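Long-range contact in uncharacterized protein (Staphylococcus aureus subsp. aureus, PDB 3H04), which is of unknown function but belongs to the alpha/beta-hydrolase clan and is probably an esterase-like serine hydrolase: residues S66-P71 against P161-Q166. Sequence-based numbering, arbitrary orientation.
Sequences SYRLLP and PTPVVQ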
loop_
_atom_site.group_PDB
_atom_site.type_symbol
_atom_site.label_atom_id
_atom_site.label_comp_id
_atom_site.label_asym_id
_atom_site.label_seq_id
_atom_site.Cartn_x
_atom_site.Cartn_y
_atom_site.Cartn_z
ATOM N N SER A 66 -8.532 5.433 3.165
ATOM C CA SER A 66 -9.073 5.250 1.822
ATOM C C SER A 66 -8.549 6.318 0.888
ATOM O O SER A 66 -8.140 7.406 1.337
ATOM C CB SER A 66 -10.594 5.260 1.879
ATOM O OG SER A 66 -11.013 4.092 2.618
ATOM N N TYR A 67 -8.520 5.985 -0.406
ATOM C CA TYR A 67 -8.153 6.937 -1.446
ATOM C C TYR A 67 -8.954 6.575 -2.696
ATOM O O TYR A 67 -9.349 5.426 -2.853
ATOM C CB TYR A 67 -6.645 6.873 -1.741
ATOM C CG TYR A 67 -6.161 5.489 -2.041
ATOM C CD1 TYR A 67 -6.154 5.008 -3.355
ATOM C CD2 TYR A 67 -5.697 4.654 -1.044
ATOM C CE1 TYR A 67 -5.704 3.716 -3.637
ATOM C CE2 TYR A 67 -5.227 3.363 -1.319
ATOM C CZ TYR A 67 -5.237 2.920 -2.625
ATOM O OH TYR A 67 -4.835 1.653 -2.901
ATOM N N ARG A 68 -9.153 7.551 -3.582
ATOM C CA ARG A 68 -9.851 7.303 -4.849
ATOM C C ARG A 68 -8.976 6.446 -5.778
ATOM O O ARG A 68 -7.762 6.568 -5.834
ATOM C CB ARG A 68 -10.313 8.633 -5.458
ATOM C CG ARG A 68 -11.566 9.194 -4.760
ATOM C CD ARG A 68 -11.906 10.609 -5.227
ATOM N NE ARG A 68 -11.012 11.612 -4.660
ATOM C CZ ARG A 68 -11.157 12.915 -4.873
ATOM N NH1 ARG A 68 -12.138 13.365 -5.671
ATOM N NH2 ARG A 68 -10.328 13.767 -4.315
ATOM N N LEU A 69 -9.593 5.529 -6.492
ATOM C CA LEU A 69 -8.853 4.610 -7.314
ATOM C C LEU A 69 -8.644 5.054 -8.748
ATOM O O LEU A 69 -9.465 5.810 -9.329
ATOM C CB LEU A 69 -9.590 3.271 -7.307
ATOM C CG LEU A 69 -9.829 2.649 -5.926
ATOM C CD1 LEU A 69 -10.855 1.468 -5.990
ATOM C CD2 LEU A 69 -8.543 2.251 -5.183
ATOM N N LEU A 70 -7.572 4.533 -9.353
ATOM C CA LEU A 70 -7.460 4.561 -10.820
ATOM C C LEU A 70 -8.499 3.611 -11.422
ATOM O O LEU A 70 -8.855 2.641 -10.801
ATOM C CB LEU A 70 -6.077 4.160 -11.293
ATOM C CG LEU A 70 -4.815 4.740 -10.669
ATOM C CD1 LEU A 70 -3.696 3.837 -11.174
ATOM C CD2 LEU A 70 -4.615 6.169 -11.064
ATOM N N PRO A 71 -8.972 3.874 -12.656
ATOM C CA PRO A 71 -8.544 4.944 -13.550
ATOM C C PRO A 71 -9.418 6.194 -13.506
ATOM O O PRO A 71 -9.222 7.096 -14.302
ATOM C CB PRO A 71 -8.675 4.271 -14.913
ATOM C CG PRO A 71 -9.946 3.460 -14.761
ATOM C CD PRO A 71 -9.807 2.880 -13.357
ATOM N N PRO A 161 -18.753 5.551 -13.247
ATOM C CA PRO A 161 -18.897 6.839 -13.880
ATOM C C PRO A 161 -18.367 7.963 -12.997
ATOM O O PRO A 161 -18.081 9.046 -13.500
ATOM C CB PRO A 161 -20.418 6.970 -14.130
ATOM C CG PRO A 161 -21.059 6.041 -13.223
ATOM C CD PRO A 161 -20.042 5.011 -12.780
ATOM N N THR A 162 -18.157 7.702 -11.708
ATOM C CA THR A 162 -17.529 8.704 -10.835
ATOM C C THR A 162 -16.515 7.970 -9.907
ATOM O O THR A 162 -16.622 6.764 -9.735
ATOM C CB THR A 162 -18.590 9.413 -10.030
ATOM O OG1 THR A 162 -19.186 8.473 -9.144
ATOM C CG2 THR A 162 -19.700 10.000 -10.948
ATOM N N PRO A 163 -15.550 8.684 -9.313
ATOM C CA PRO A 163 -14.518 7.962 -8.512
ATOM C C PRO A 163 -15.071 7.245 -7.321
ATOM O O PRO A 163 -16.045 7.710 -6.736
ATOM C CB PRO A 163 -13.590 9.093 -8.051
ATOM C CG PRO A 163 -13.793 10.202 -9.067
ATOM C CD PRO A 163 -15.257 10.133 -9.377
ATOM N N VAL A 164 -14.397 6.151 -6.931
ATOM C CA VAL A 164 -14.759 5.294 -5.845
ATOM C C VAL A 164 -13.541 5.096 -4.944
ATOM O O VAL A 164 -12.413 5.269 -5.388
ATOM C CB VAL A 164 -15.256 3.881 -6.360
ATOM C CG1 VAL A 164 -16.665 4.009 -7.012
ATOM C CG2 VAL A 164 -14.245 3.229 -7.285
ATOM N N VAL A 165 -13.764 4.734 -3.683
ATOM C CA VAL A 165 -12.650 4.363 -2.809
ATOM C C VAL A 165 -12.577 2.863 -2.538
ATOM O O VAL A 165 -11.670 2.421 -1.862
ATOM C CB VAL A 165 -12.643 5.115 -1.452
ATOM C CG1 VAL A 165 -12.683 6.604 -1.671
ATOM C CG2 VAL A 165 -13.829 4.667 -0.577
ATOM N N GLN A 166 -13.495 2.104 -3.102
ATOM C CA GLN A 166 -13.473 0.677 -3.009
ATOM C C GLN A 166 -14.241 0.094 -4.204
ATOM O O GLN A 166 -15.003 0.797 -4.880
ATOM C CB GLN A 166 -14.053 0.202 -1.672
ATOM C CG GLN A 166 -15.549 0.504 -1.526
ATOM C CD GLN A 166 -16.157 -0.076 -0.252
ATOM O OE1 GLN A 166 -15.777 -1.138 0.211
ATOM N NE2 GLN A 166 -17.103 0.624 0.302
HETATM O O HOH W 1 -11.609 1.639 0.998
HETATM O O HOH W 2 -9.069 3.187 -1.360
HETATM O O HOH W 3 -12.140 5.678 -8.727
#
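In this alpha/beta-hydrolase fold, the loop leaving sheet strand 60-65 for helix 75-91 meets a loop of the helical region inserted after strand 121-125, joining the insertion to the sheet domain. One direct hydrogen bond links the two backbones: Leu-69 N donates to Val-164 O at 3.0 Å. The nitrogen lies almost on the C=O axis of Val-164 (177°), though the N-H is tilted off the line to the oxygen (151°). The same oxygen takes a CA-H...O contact from Arg-68 CA at 3.3 Å, and Val-165 CA returns one to Tyr-67 O at 3.5 Å.

Waters extend this strip on both sides. Water 3 accepts from Val-164 N and lies 2.7 Å from Leu-69 O, to which it can donate, although other acceptors compete for its protons. Val-165 O receives protons from water 1, bound to Ser-66 OG, and from water 2, which accepts from Tyr-67 N and sits 3.6 Å above the Tyr-67 ring, over its centre.

Side chains pack around the bonds. Arg-68 runs alongside Pro-163, its CD 3.6 Å from the ring's CB; the bend at chi3 (-75°) precedes a guanidinium held by salt bridges to Asp-12 and Asp-81. Leu-69 crosses Val-164 obliquely, CD1 to CG2 at 4.0 Å, and Val-165 sets its CB 3.9 Å from Ser-66 CB while also touching Leu-16 and Pro-17 of strand 15-21. Tyr-67 turns its CB from the contact and stacks on His-36, near the presumed nucleophile elbow.

One direct backbone bond and three bridging waters make the polar link here, and the aliphatic parts of Arg-68, Leu-69, Pro-163 and the two valines close around it.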